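Local coordinates for protein DNA helicase uvsW (Enterobacteria phage T4, PDB 1RIF) that couples ATP hydrolysis to 3'-5' translocation and duplex unwinding, remodelling stalled replication forks and driving branch migration of Holliday junctions during phage recombination and repair, at residues A[1-9]-A[77-85]; A[114-122]-A[139-148]. The protein carries 1 engineered substitution. All coordinates share one frame; numbering follows the deposited sequence.

Interaction 1: residues A[1-9]-A[77-85]; sequences MDIKVHFHD and YKAWIDPQI
Phe7 and Gln84 make a flat stack at one end of this pairing: the amide lies over one ring face, the planes 16° apart, with Gln84 NE2 above the ring centre and 3.2 Å from Phe7 CZ. Next to this stack, Ile85 CD1 packs into the hollow beside Val5 CG1, 3.6 Å away, while Ile85 CG1 meets the Phe7 edge. Strands 3-8 and 79-81 run parallel here, adding an edge strand to the mixed sheet of the UvsW N-terminal domain. On the face carrying Lys4, Trp80 turns the edge of its six-membered ring toward the face of the His6 ring, an offset edge-to-face pair with centroids 5.4 Å apart. On the other face Ala79 CB is a small bump pressed tightly against Ile3 CB at 3.3 Å, and Ile3 CD1 reaches Tyr77 CB. Backbone bonds run through Trp80 N to Ile3 O and Val5 N to Trp80 O. Asp82 offers OD2 to Phe7 N at 3.2 Å, a reach set by its chi1 of -170°, while OD1 takes Gln84 N in an Asx turn. One carboxylate thus extends the pairing to Phe7 N and closes the turn that brings Gln84 to Phe7.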
loop_
_atom_site.group_PDB
_atom_site.type_symbol
_atom_site.label_atom_id
_atom_site.label_comp_id
_atom_site.label_asym_id
_atom_site.label_seq_id
_atom_site.Cartn_x
_atom_site.Cartn_y
_atom_site.Cartn_z
ATOM N N MET A 1 25.569 -15.594 6.049
ATOM C CA MET A 1 25.353 -16.985 5.557
ATOM C C MET A 1 25.075 -17.018 4.057
ATOM O O MET A 1 25.908 -16.574 3.261
ATOM C CB MET A 1 24.205 -17.633 6.332
ATOM C CG MET A 1 23.044 -16.702 6.625
ATOM S SD MET A 1 21.955 -17.425 7.871
ATOM C CE MET A 1 22.729 -16.827 9.378
ATOM N N ASP A 2 23.920 -17.553 3.663
ATOM C CA ASP A 2 23.576 -17.615 2.245
ATOM C C ASP A 2 22.898 -16.336 1.794
ATOM O O ASP A 2 23.305 -15.712 0.814
ATOM C CB ASP A 2 22.649 -18.797 1.959
ATOM C CG ASP A 2 23.381 -20.115 1.934
ATOM O OD1 ASP A 2 24.362 -20.225 1.167
ATOM O OD2 ASP A 2 22.977 -21.038 2.672
ATOM N N ILE A 3 21.861 -15.954 2.528
ATOM C CA ILE A 3 21.093 -14.762 2.212
ATOM C C ILE A 3 20.835 -13.927 3.454
ATOM O O ILE A 3 20.372 -14.442 4.468
ATOM C CB ILE A 3 19.733 -15.147 1.596
ATOM C CG1 ILE A 3 19.948 -15.933 0.301
ATOM C CG2 ILE A 3 18.909 -13.903 1.343
ATOM C CD1 ILE A 3 18.681 -16.474 -0.294
ATOM N N LYS A 4 21.150 -12.639 3.371
ATOM C CA LYS A 4 20.919 -11.706 4.472
ATOM C C LYS A 4 20.038 -10.592 3.940
ATOM O O LYS A 4 20.427 -9.872 3.024
ATOM C CB LYS A 4 22.238 -11.116 4.993
ATOM C CG LYS A 4 22.984 -12.011 5.977
ATOM C CD LYS A 4 24.174 -11.287 6.587
ATOM C CE LYS A 4 24.863 -12.131 7.660
ATOM N NZ LYS A 4 26.223 -11.608 8.021
ATOM N N VAL A 5 18.843 -10.457 4.503
ATOM C CA VAL A 5 17.916 -9.423 4.063
ATOM C C VAL A 5 17.896 -8.259 5.056
ATOM O O VAL A 5 17.460 -8.397 6.201
ATOM C CB VAL A 5 16.502 -10.014 3.874
ATOM C CG1 VAL A 5 15.557 -8.958 3.346
ATOM C CG2 VAL A 5 16.567 -11.179 2.902
ATOM N N HIS A 6 18.385 -7.111 4.602
ATOM C CA HIS A 6 18.460 -5.924 5.438
ATOM C C HIS A 6 17.351 -4.926 5.194
ATOM O O HIS A 6 16.827 -4.799 4.089
ATOM C CB HIS A 6 19.795 -5.201 5.233
ATOM C CG HIS A 6 20.993 -6.026 5.574
ATOM N ND1 HIS A 6 21.600 -6.868 4.667
ATOM C CD2 HIS A 6 21.682 -6.159 6.732
ATOM C CE1 HIS A 6 22.612 -7.484 5.252
ATOM N NE2 HIS A 6 22.682 -7.073 6.507
ATOM N N PHE A 7 17.008 -4.202 6.245
ATOM C CA PHE A 7 15.991 -3.186 6.145
ATOM C C PHE A 7 16.591 -2.071 5.268
ATOM O O PHE A 7 17.801 -1.835 5.294
ATOM C CB PHE A 7 15.662 -2.660 7.545
ATOM C CG PHE A 7 14.519 -1.691 7.578
ATOM C CD1 PHE A 7 13.211 -2.143 7.745
ATOM C CD2 PHE A 7 14.744 -0.325 7.419
ATOM C CE1 PHE A 7 12.148 -1.251 7.752
ATOM C CE2 PHE A 7 13.685 0.574 7.424
ATOM C CZ PHE A 7 12.383 0.106 7.592
ATOM N N HIS A 8 15.741 -1.408 4.488
ATOM C CA HIS A 8 16.131 -0.315 3.596
ATOM C C HIS A 8 14.829 0.456 3.336
ATOM O O HIS A 8 14.149 0.221 2.341
ATOM C CB HIS A 8 16.674 -0.881 2.277
ATOM C CG HIS A 8 17.044 0.170 1.276
ATOM N ND1 HIS A 8 18.263 0.814 1.288
ATOM C CD2 HIS A 8 16.331 0.734 0.272
ATOM C CE1 HIS A 8 18.282 1.732 0.337
ATOM N NE2 HIS A 8 17.122 1.705 -0.292
ATOM N N ASP A 9 14.486 1.380 4.224
ATOM C CA ASP A 9 13.231 2.139 4.144
ATOM C C ASP A 9 11.970 1.272 3.959
ATOM O O ASP A 9 12.048 0.045 3.839
ATOM C CB ASP A 9 13.295 3.293 3.102
ATOM C CG ASP A 9 13.231 2.833 1.645
ATOM O OD1 ASP A 9 12.578 1.817 1.326
ATOM O OD2 ASP A 9 13.815 3.542 0.797
ATOM N N TYR A 77 18.456 -22.719 0.397
ATOM C CA TYR A 77 19.247 -21.622 0.940
ATOM C C TYR A 77 18.908 -21.278 2.384
ATOM O O TYR A 77 17.777 -21.470 2.837
ATOM C CB TYR A 77 19.092 -20.363 0.078
ATOM C CG TYR A 77 19.820 -20.416 -1.248
ATOM C CD1 TYR A 77 21.145 -20.849 -1.322
ATOM C CD2 TYR A 77 19.199 -19.995 -2.425
ATOM C CE1 TYR A 77 21.834 -20.863 -2.538
ATOM C CE2 TYR A 77 19.881 -20.001 -3.649
ATOM C CZ TYR A 77 21.195 -20.435 -3.696
ATOM O OH TYR A 77 21.877 -20.438 -4.894
ATOM N N LYS A 78 19.912 -20.775 3.099
ATOM C CA LYS A 78 19.760 -20.359 4.492
ATOM C C LYS A 78 19.793 -18.835 4.505
ATOM O O LYS A 78 20.717 -18.232 3.950
ATOM C CB LYS A 78 20.908 -20.909 5.354
ATOM C CG LYS A 78 20.921 -22.428 5.532
ATOM C CD LYS A 78 19.761 -22.929 6.400
ATOM C CE LYS A 78 18.404 -22.879 5.682
ATOM N NZ LYS A 78 17.263 -23.335 6.545
ATOM N N ALA A 79 18.798 -18.209 5.133
ATOM C CA ALA A 79 18.760 -16.752 5.157
ATOM C C ALA A 79 18.431 -16.079 6.486
ATOM O O ALA A 79 17.630 -16.582 7.268
ATOM C CB ALA A 79 17.805 -16.264 4.094
ATOM N N TRP A 80 19.072 -14.931 6.720
ATOM C CA TRP A 80 18.862 -14.111 7.917
ATOM C C TRP A 80 18.041 -12.893 7.493
ATOM O O TRP A 80 18.398 -12.199 6.537
ATOM C CB TRP A 80 20.192 -13.608 8.504
ATOM C CG TRP A 80 20.007 -12.592 9.634
ATOM C CD1 TRP A 80 19.650 -12.861 10.929
ATOM C CD2 TRP A 80 20.094 -11.156 9.537
ATOM N NE1 TRP A 80 19.505 -11.689 11.638
ATOM C CE2 TRP A 80 19.772 -10.628 10.811
ATOM C CE3 TRP A 80 20.409 -10.267 8.500
ATOM C CZ2 TRP A 80 19.760 -9.247 11.074
ATOM C CZ3 TRP A 80 20.396 -8.886 8.764
ATOM C CH2 TRP A 80 20.074 -8.397 10.040
ATOM N N ILE A 81 16.952 -12.629 8.207
ATOM C CA ILE A 81 16.112 -11.490 7.878
ATOM C C ILE A 81 16.180 -10.442 8.980
ATOM O O ILE A 81 15.915 -10.740 10.145
ATOM C CB ILE A 81 14.634 -11.914 7.671
ATOM C CG1 ILE A 81 14.536 -12.955 6.553
ATOM C CG2 ILE A 81 13.792 -10.701 7.307
ATOM C CD1 ILE A 81 15.093 -14.314 6.926
ATOM N N ASP A 82 16.550 -9.220 8.605
ATOM C CA ASP A 82 16.644 -8.128 9.561
ATOM C C ASP A 82 15.350 -8.153 10.377
ATOM O O ASP A 82 14.245 -8.121 9.819
ATOM C CB ASP A 82 16.788 -6.801 8.812
ATOM C CG ASP A 82 17.134 -5.645 9.726
ATOM O OD1 ASP A 82 16.730 -5.684 10.910
ATOM O OD2 ASP A 82 17.790 -4.690 9.258
ATOM N N PRO A 83 15.463 -8.234 11.712
ATOM C CA PRO A 83 14.263 -8.269 12.554
ATOM C C PRO A 83 13.331 -7.062 12.382
ATOM O O PRO A 83 12.122 -7.165 12.610
ATOM C CB PRO A 83 14.839 -8.378 13.963
ATOM C CG PRO A 83 16.137 -7.641 13.842
ATOM C CD PRO A 83 16.680 -8.164 12.538
ATOM N N GLN A 84 13.885 -5.926 11.968
ATOM C CA GLN A 84 13.072 -4.732 11.783
ATOM C C GLN A 84 12.029 -4.931 10.681
ATOM O O GLN A 84 10.984 -4.275 10.675
ATOM C CB GLN A 84 13.953 -3.538 11.438
ATOM C CG GLN A 84 13.233 -2.223 11.597
ATOM C CD GLN A 84 14.026 -1.054 11.059
ATOM O OE1 GLN A 84 15.254 -1.094 10.999
ATOM N NE2 GLN A 84 13.322 0.009 10.678
ATOM N N ILE A 85 12.321 -5.850 9.763
ATOM C CA ILE A 85 11.434 -6.147 8.643
ATOM C C ILE A 85 10.139 -6.845 9.049
ATOM O O ILE A 85 9.071 -6.557 8.507
ATOM C CB ILE A 85 12.163 -7.024 7.594
ATOM C CG1 ILE A 85 13.300 -6.220 6.954
ATOM C CG2 ILE A 85 11.171 -7.528 6.536
ATOM C CD1 ILE A 85 14.169 -7.023 5.990
#

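Interaction 2: residues A[114-122]-A[139-148]. Engineered in segment 139-148: Arg141 (natural residue Lys).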
loop_
_atom_site.group_PDB
_atom_site.type_symbol
_atom_site.label_atom_id
_atom_site.label_comp_id
_atom_site.label_asym_id
_atom_site.label_seq_id
_atom_site.Cartn_x
_atom_site.Cartn_y
_atom_site.Cartn_z
ATOM N N PRO A 114 -19.097 0.133 13.604
ATOM C CA PRO A 114 -18.481 -0.646 12.526
ATOM C C PRO A 114 -18.811 -2.129 12.704
ATOM O O PRO A 114 -18.981 -2.602 13.831
ATOM C CB PRO A 114 -16.989 -0.337 12.683
ATOM C CG PRO A 114 -16.845 -0.079 14.143
ATOM C CD PRO A 114 -18.069 0.757 14.456
ATOM N N HIS A 115 -18.927 -2.849 11.591
ATOM C CA HIS A 115 -19.234 -4.273 11.629
ATOM C C HIS A 115 -18.022 -5.069 12.119
ATOM O O HIS A 115 -16.885 -4.590 12.078
ATOM C CB HIS A 115 -19.638 -4.768 10.238
ATOM C CG HIS A 115 -20.857 -4.099 9.684
ATOM N ND1 HIS A 115 -20.904 -2.751 9.397
ATOM C CD2 HIS A 115 -22.073 -4.595 9.357
ATOM C CE1 HIS A 115 -22.096 -2.446 8.916
ATOM N NE2 HIS A 115 -22.824 -3.547 8.883
ATOM N N TRP A 116 -18.275 -6.289 12.582
ATOM C CA TRP A 116 -17.218 -7.154 13.076
ATOM C C TRP A 116 -16.118 -7.336 12.032
ATOM O O TRP A 116 -14.939 -7.261 12.358
ATOM C CB TRP A 116 -17.786 -8.526 13.459
ATOM C CG TRP A 116 -18.372 -9.286 12.290
ATOM C CD1 TRP A 116 -19.614 -9.119 11.736
ATOM C CD2 TRP A 116 -17.721 -10.298 11.509
ATOM N NE1 TRP A 116 -19.774 -9.964 10.663
ATOM C CE2 TRP A 116 -18.627 -10.698 10.502
ATOM C CE3 TRP A 116 -16.458 -10.904 11.561
ATOM C CZ2 TRP A 116 -18.309 -11.677 9.556
ATOM C CZ3 TRP A 116 -16.142 -11.876 10.618
ATOM C CH2 TRP A 116 -17.064 -12.253 9.630
ATOM N N TYR A 117 -16.507 -7.565 10.779
ATOM C CA TYR A 117 -15.528 -7.778 9.720
ATOM C C TYR A 117 -14.715 -6.530 9.417
ATOM O O TYR A 117 -13.563 -6.630 8.990
ATOM C CB TYR A 117 -16.203 -8.313 8.446
ATOM C CG TYR A 117 -17.316 -7.461 7.890
ATOM C CD1 TYR A 117 -17.043 -6.332 7.108
ATOM C CD2 TYR A 117 -18.649 -7.774 8.155
ATOM C CE1 TYR A 117 -18.079 -5.534 6.603
ATOM C CE2 TYR A 117 -19.686 -6.986 7.659
ATOM C CZ TYR A 117 -19.394 -5.869 6.888
ATOM O OH TYR A 117 -20.427 -5.091 6.414
ATOM N N GLN A 118 -15.306 -5.359 9.645
ATOM C CA GLN A 118 -14.604 -4.101 9.422
ATOM C C GLN A 118 -13.561 -3.947 10.525
ATOM O O GLN A 118 -12.428 -3.533 10.270
ATOM C CB GLN A 118 -15.580 -2.929 9.456
ATOM C CG GLN A 118 -16.603 -2.939 8.325
ATOM C CD GLN A 118 -17.540 -1.750 8.387
ATOM O OE1 GLN A 118 -18.166 -1.500 9.414
ATOM N NE2 GLN A 118 -17.641 -1.009 7.287
ATOM N N LYS A 119 -13.961 -4.288 11.750
ATOM C CA LYS A 119 -13.074 -4.234 12.911
ATOM C C LYS A 119 -11.910 -5.210 12.712
ATOM O O LYS A 119 -10.760 -4.885 13.000
ATOM C CB LYS A 119 -13.835 -4.611 14.186
ATOM C CG LYS A 119 -14.904 -3.622 14.608
ATOM C CD LYS A 119 -15.549 -4.055 15.918
ATOM C CE LYS A 119 -16.582 -3.047 16.396
ATOM N NZ LYS A 119 -17.224 -3.467 17.680
ATOM N N ASP A 120 -12.219 -6.410 12.227
ATOM C CA ASP A 120 -11.200 -7.420 11.976
ATOM C C ASP A 120 -10.206 -6.944 10.909
ATOM O O ASP A 120 -8.992 -7.039 11.094
ATOM C CB ASP A 120 -11.849 -8.736 11.517
ATOM C CG ASP A 120 -12.505 -9.506 12.662
ATOM O OD1 ASP A 120 -12.319 -9.117 13.839
ATOM O OD2 ASP A 120 -13.202 -10.510 12.381
ATOM N N ALA A 121 -10.730 -6.436 9.795
ATOM C CA ALA A 121 -9.890 -5.952 8.698
ATOM C C ALA A 121 -8.931 -4.851 9.167
ATOM O O ALA A 121 -7.730 -4.884 8.857
ATOM C CB ALA A 121 -10.766 -5.436 7.561
ATOM N N VAL A 122 -9.466 -3.879 9.908
ATOM C CA VAL A 122 -8.660 -2.775 10.425
ATOM C C VAL A 122 -7.579 -3.294 11.370
ATOM O O VAL A 122 -6.420 -2.889 11.282
ATOM C CB VAL A 122 -9.537 -1.741 11.182
ATOM C CG1 VAL A 122 -8.652 -0.756 11.932
ATOM C CG2 VAL A 122 -10.428 -0.994 10.199
ATOM N N ALA A 139 -18.558 -4.137 1.820
ATOM C CA ALA A 139 -17.949 -4.064 3.151
ATOM C C ALA A 139 -17.739 -2.627 3.647
ATOM O O ALA A 139 -16.929 -2.396 4.551
ATOM C CB ALA A 139 -16.612 -4.821 3.156
ATOM N N GLY A 140 -18.474 -1.677 3.059
ATOM C CA GLY A 140 -18.364 -0.276 3.446
ATOM C C GLY A 140 -16.920 0.047 3.757
ATOM O O GLY A 140 -16.570 0.359 4.901
ATOM N N ARG A 141 -16.082 -0.030 2.728
ATOM C CA ARG A 141 -14.654 0.200 2.864
ATOM C C ARG A 141 -14.243 1.580 3.291
ATOM O O ARG A 141 -13.133 1.746 3.762
ATOM C CB ARG A 141 -13.933 -0.112 1.562
ATOM C CG ARG A 141 -14.117 -1.513 1.041
ATOM C CD ARG A 141 -13.452 -1.573 -0.291
ATOM N NE ARG A 141 -13.805 -2.756 -1.050
ATOM C CZ ARG A 141 -13.610 -2.856 -2.356
ATOM N NH1 ARG A 141 -13.074 -1.833 -3.019
ATOM N NH2 ARG A 141 -13.942 -3.971 -2.997
ATOM N N SER A 142 -15.106 2.575 3.115
ATOM C CA SER A 142 -14.742 3.940 3.496
ATOM C C SER A 142 -14.528 4.044 4.995
ATOM O O SER A 142 -13.673 4.805 5.442
ATOM C CB SER A 142 -15.811 4.942 3.058
ATOM O OG SER A 142 -17.052 4.703 3.699
ATOM N N LEU A 143 -15.300 3.275 5.766
ATOM C CA LEU A 143 -15.173 3.285 7.223
ATOM C C LEU A 143 -13.895 2.563 7.629
ATOM O O LEU A 143 -13.242 2.949 8.600
ATOM C CB LEU A 143 -16.382 2.612 7.886
ATOM C CG LEU A 143 -16.405 2.611 9.429
ATOM C CD1 LEU A 143 -16.300 4.041 9.968
ATOM C CD2 LEU A 143 -17.686 1.961 9.919
ATOM N N ILE A 144 -13.541 1.511 6.889
ATOM C CA ILE A 144 -12.319 0.762 7.173
ATOM C C ILE A 144 -11.144 1.697 6.938
ATOM O O ILE A 144 -10.225 1.770 7.743
ATOM C CB ILE A 144 -12.181 -0.475 6.254
ATOM C CG1 ILE A 144 -13.247 -1.512 6.624
ATOM C CG2 ILE A 144 -10.773 -1.051 6.374
ATOM C CD1 ILE A 144 -13.156 -2.826 5.854
ATOM N N GLN A 145 -11.191 2.419 5.824
ATOM C CA GLN A 145 -10.145 3.370 5.480
ATOM C C GLN A 145 -10.093 4.534 6.481
ATOM O O GLN A 145 -9.013 4.984 6.867
ATOM C CB GLN A 145 -10.371 3.877 4.051
ATOM C CG GLN A 145 -9.979 2.851 2.997
ATOM C CD GLN A 145 -10.399 3.246 1.595
ATOM O OE1 GLN A 145 -11.574 3.158 1.247
ATOM N NE2 GLN A 145 -9.445 3.691 0.786
ATOM N N ALA A 146 -11.260 5.011 6.907
ATOM C CA ALA A 146 -11.339 6.107 7.883
ATOM C C ALA A 146 -10.738 5.683 9.222
ATOM O O ALA A 146 -10.016 6.448 9.853
ATOM C CB ALA A 146 -12.792 6.536 8.087
ATOM N N LEU A 147 -11.036 4.462 9.656
ATOM C CA LEU A 147 -10.509 3.969 10.927
ATOM C C LEU A 147 -8.991 3.805 10.875
ATOM O O LEU A 147 -8.287 4.138 11.827
ATOM C CB LEU A 147 -11.188 2.649 11.303
ATOM C CG LEU A 147 -12.647 2.861 11.713
ATOM C CD1 LEU A 147 -13.331 1.538 12.011
ATOM C CD2 LEU A 147 -12.664 3.755 12.940
ATOM N N LEU A 148 -8.497 3.291 9.755
ATOM C CA LEU A 148 -7.068 3.109 9.551
ATOM C C LEU A 148 -6.348 4.467 9.588
ATOM O O LEU A 148 -5.306 4.595 10.227
ATOM C CB LEU A 148 -6.825 2.413 8.207
ATOM C CG LEU A 148 -7.099 0.913 8.187
ATOM C CD1 LEU A 148 -7.184 0.455 6.745
ATOM C CD2 LEU A 148 -6.006 0.168 8.937
#
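The short helical segments 116-122 and 141-148 cross at -40° with their axes 9.5 Å apart, their N-to-C directions broadly alike. Segment 139-148 carries the end of the P-loop (Walker A, motif I) and the helix that follows it, in the first RecA-like domain. Gln118 is consistent with the Q-motif glutamine of superfamily 2 helicases, and the contact packs its helix against the end of the predicted ATP-binding loop. Extended beyond CG, Gln118 leans across to the loop, and its NE2 donates to Ala139 O at 3.1 Å, approaching from above that carbonyl's plane; a weak second bond goes to Gly140 O. Further along the two helices the packing is apolar. Ile144 points CG1 at Gln118 CB and CD1 at Ala121 CB (3.9 Å), and its CG2 slides past Val122 CG2 (3.8 Å). Leu148 CD2 continues the row beside Val122 CG1, while Leu143 CD2 lies against both Pro114 CB (3.7 Å) and Gln118 OE1, which are themselves side by side. A chi1 of 56° lets Tyr117 bring CE1 to within 3.8 Å of Ala139 CB. Arg141, an engineered replacement for the natural lysine, makes no contact with segment 114-122; its NH1 forms salt bridges with Asp232 and Glu233 of the predicted DEAH-box motif. The Gln118 amide is fixed from its oxygen side too: OE1 accepts His115 N at 2.7 Å on a lone pair in the carbonyl plane, and His115 ND1 at 3.0 Å from above that plane.

How the interactions relate
From the N terminus, the chain enters strand 3-8 at once, and interaction 1 closes a loop of 67 residues when strand 79-81 returns beside it; strands 12-16 and 59-61, which complete that sheet, lie within this loop. The chain then passes helix 93-101 into interaction 2, a much shorter closure: helix 116-128 leads into strand 130-133 of the seven-stranded parallel sheet, and the P-loop after it delivers helix 141-155 against the first helix. The contacts follow in series, neither nesting nor crossing, their centres 33 Å apart. Interaction 1 knits the N-terminal domain, interaction 2 the first RecA-like domain; the model holds only this N-terminal part of UvsW, without the C-terminal helicase domain.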